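Local structure of protein LST4 (Kluyveromyces lactis, 4ZY8) at residues R12-Q17 with S99-D104. The protein is probably involved in the uptake of extracellular amino acids and in protein trafficking from the Golgi to the plasma membrane, seen here as its longin domain. Residues are numbered along the deposited sequence; the frame is centred on the assembly and turned at random.
Sequences RLIISQ and SCCVTD
Ser-99 and Ile-14 face each other as an antiparallel hydrogen-bonded pair, and two residues along, Arg-12 and Cys-101 form a second. In the first, Ile-14 N gives a nearly straight bond (167°) to Ser-99 O at 2.8 Å, and Ser-99 N returns one to Ile-14 O at 2.9 Å. In the second, Arg-12 N reaches Cys-101 O at 3.0 Å while Cys-101 N reaches Arg-12 O. Leu-13 and Cys-100 make the non-hydrogen-bonded pair between them and turn their side chains to the other face of the sheet.

Ser-99 has the most surface buried here. Its OG stands anti to the carbonyl carbon (chi1 -55°), where it meets a water 2.8 Å away. That water donates to Ile-14 O at 2.8 Å and also bonds Ser-16 OG, so the Ile-14 carbonyl is held by both a backbone N-H and a water. Ser-99 OG has a further partner in Thr-83 OG1, on the adjoining strand 79-87.

On the same face, CB of Arg-12 lies 4.1 Å from CB of Cys-101. Beyond CB the arginine chain runs fully extended away from strand 95-103, and its guanidinium makes a salt bridge to Asp-33 and a hydrogen bond to Ile-45 O. Ile-14 CD1 comes to 4.3 Å from Cys-101 SG, a loose apolar touch, and helix 47-55 covers this face through Leu-50 and Ile-54.

This joins the first and last strands of the longin domain's five-stranded antiparallel sheet at its centre. Backbone bonding carries the join, while one water bridges the hydroxyls of Ser-99 and Ser-16 to the Ile-14 carbonyl, Ser-99 OG has Thr-83 OG1 as well, and the arginine charge is met by Asp-33.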
loop_
_atom_site.group_PDB
_atom_site.type_symbol
_atom_site.label_atom_id
_atom_site.label_comp_id
_atom_site.label_asym_id
_atom_site.label_seq_id
_atom_site.Cartn_x
_atom_site.Cartn_y
_atom_site.Cartn_z
ATOM N N ARG A 12 -0.843 9.319 3.628
ATOM C CA ARG A 12 -0.381 9.289 2.257
ATOM C C ARG A 12 -0.480 7.860 1.727
ATOM O O ARG A 12 0.101 6.931 2.295
ATOM C CB ARG A 12 1.052 9.814 2.165
ATOM C CG ARG A 12 1.640 9.809 0.765
ATOM C CD ARG A 12 3.078 10.346 0.759
ATOM N NE ARG A 12 3.648 10.338 -0.590
ATOM C CZ ARG A 12 4.922 10.610 -0.869
ATOM N NH1 ARG A 12 5.769 10.897 0.107
ATOM N NH2 ARG A 12 5.350 10.583 -2.125
ATOM N N LEU A 13 -1.209 7.692 0.630
ATOM C CA LEU A 13 -1.404 6.374 0.045
ATOM C C LEU A 13 -0.592 6.249 -1.238
ATOM O O LEU A 13 -0.766 7.042 -2.172
ATOM C CB LEU A 13 -2.895 6.133 -0.246
ATOM C CG LEU A 13 -3.276 4.855 -1.000
ATOM C CD1 LEU A 13 -2.969 3.595 -0.155
ATOM C CD2 LEU A 13 -4.736 4.869 -1.450
ATOM N N ILE A 14 0.294 5.283 -1.301
ATOM C CA ILE A 14 1.017 4.980 -2.502
ATOM C C ILE A 14 0.716 3.598 -3.042
ATOM O O ILE A 14 0.892 2.647 -2.365
ATOM C CB ILE A 14 2.508 5.070 -2.246
ATOM C CG1 ILE A 14 2.834 6.422 -1.692
ATOM C CG2 ILE A 14 3.282 4.879 -3.512
ATOM C CD1 ILE A 14 3.485 6.324 -0.352
ATOM N N ILE A 15 0.277 3.507 -4.283
ATOM C CA ILE A 15 0.162 2.218 -4.947
ATOM C C ILE A 15 1.305 2.177 -5.944
ATOM O O ILE A 15 1.419 3.065 -6.783
ATOM C CB ILE A 15 -1.197 2.041 -5.645
ATOM C CG1 ILE A 15 -2.339 2.160 -4.627
ATOM C CG2 ILE A 15 -1.254 0.704 -6.383
ATOM C CD1 ILE A 15 -3.713 2.166 -5.274
ATOM N N SER A 16 2.166 1.170 -5.837
ATOM C CA SER A 16 3.309 1.067 -6.735
ATOM C C SER A 16 3.539 -0.373 -7.130
ATOM O O SER A 16 2.983 -1.295 -6.500
ATOM C CB SER A 16 4.565 1.644 -6.086
ATOM O OG SER A 16 4.859 1.024 -4.836
ATOM N N GLN A 17 4.357 -0.577 -8.167
ATOM C CA GLN A 17 4.737 -1.937 -8.563
ATOM C C GLN A 17 6.135 -2.091 -9.195
ATOM O O GLN A 17 6.695 -1.121 -9.709
ATOM C CB GLN A 17 3.664 -2.483 -9.507
ATOM C CG GLN A 17 3.574 -1.788 -10.830
ATOM C CD GLN A 17 2.604 -2.477 -11.776
ATOM O OE1 GLN A 17 1.676 -1.852 -12.286
ATOM N NE2 GLN A 17 2.830 -3.762 -12.035
ATOM N N SER A 99 0.823 0.891 -0.062
ATOM C CA SER A 99 1.521 1.406 1.124
ATOM C C SER A 99 0.879 2.669 1.670
ATOM O O SER A 99 0.459 3.548 0.915
ATOM C CB SER A 99 2.996 1.711 0.808
ATOM O OG SER A 99 3.684 0.606 0.258
ATOM N N CYS A 100 0.901 2.821 2.983
ATOM C CA CYS A 100 0.268 3.971 3.583
ATOM C C CYS A 100 1.130 4.580 4.685
ATOM O O CYS A 100 1.627 3.861 5.549
ATOM C CB CYS A 100 -1.109 3.583 4.129
ATOM S SG CYS A 100 -2.096 4.992 4.741
ATOM N N CYS A 101 1.322 5.899 4.631
ATOM C CA CYS A 101 2.013 6.628 5.699
ATOM C C CYS A 101 1.002 7.278 6.632
ATOM O O CYS A 101 0.081 7.943 6.174
ATOM C CB CYS A 101 2.934 7.719 5.137
ATOM S SG CYS A 101 4.034 7.208 3.815
ATOM N N VAL A 102 1.200 7.120 7.920
ATOM C CA VAL A 102 0.463 7.836 8.933
ATOM C C VAL A 102 1.409 8.280 10.049
ATOM O O VAL A 102 2.510 7.818 10.138
ATOM C CB VAL A 102 -0.670 6.987 9.544
ATOM C CG1 VAL A 102 -1.780 6.766 8.554
ATOM C CG2 VAL A 102 -0.151 5.664 10.055
ATOM N N THR A 103 0.942 9.167 10.904
ATOM C CA THR A 103 1.693 9.614 12.068
ATOM C C THR A 103 2.041 8.441 12.987
ATOM O O THR A 103 1.203 7.565 13.204
ATOM C CB THR A 103 0.873 10.633 12.870
ATOM O OG1 THR A 103 0.404 11.667 11.992
ATOM C CG2 THR A 103 1.710 11.226 13.984
ATOM N N ASP A 104 3.243 8.432 13.511
ATOM C CA ASP A 104 3.677 7.313 14.286
ATOM C C ASP A 104 2.871 7.079 15.556
ATOM O O ASP A 104 2.927 6.028 16.121
ATOM C CB ASP A 104 5.172 7.364 14.554
ATOM C CG ASP A 104 5.579 8.544 15.371
ATOM O OD1 ASP A 104 4.730 9.243 15.910
ATOM O OD2 ASP A 104 6.770 8.772 15.489
HETATM O O HOH W 1 3.373 1.320 -2.381
#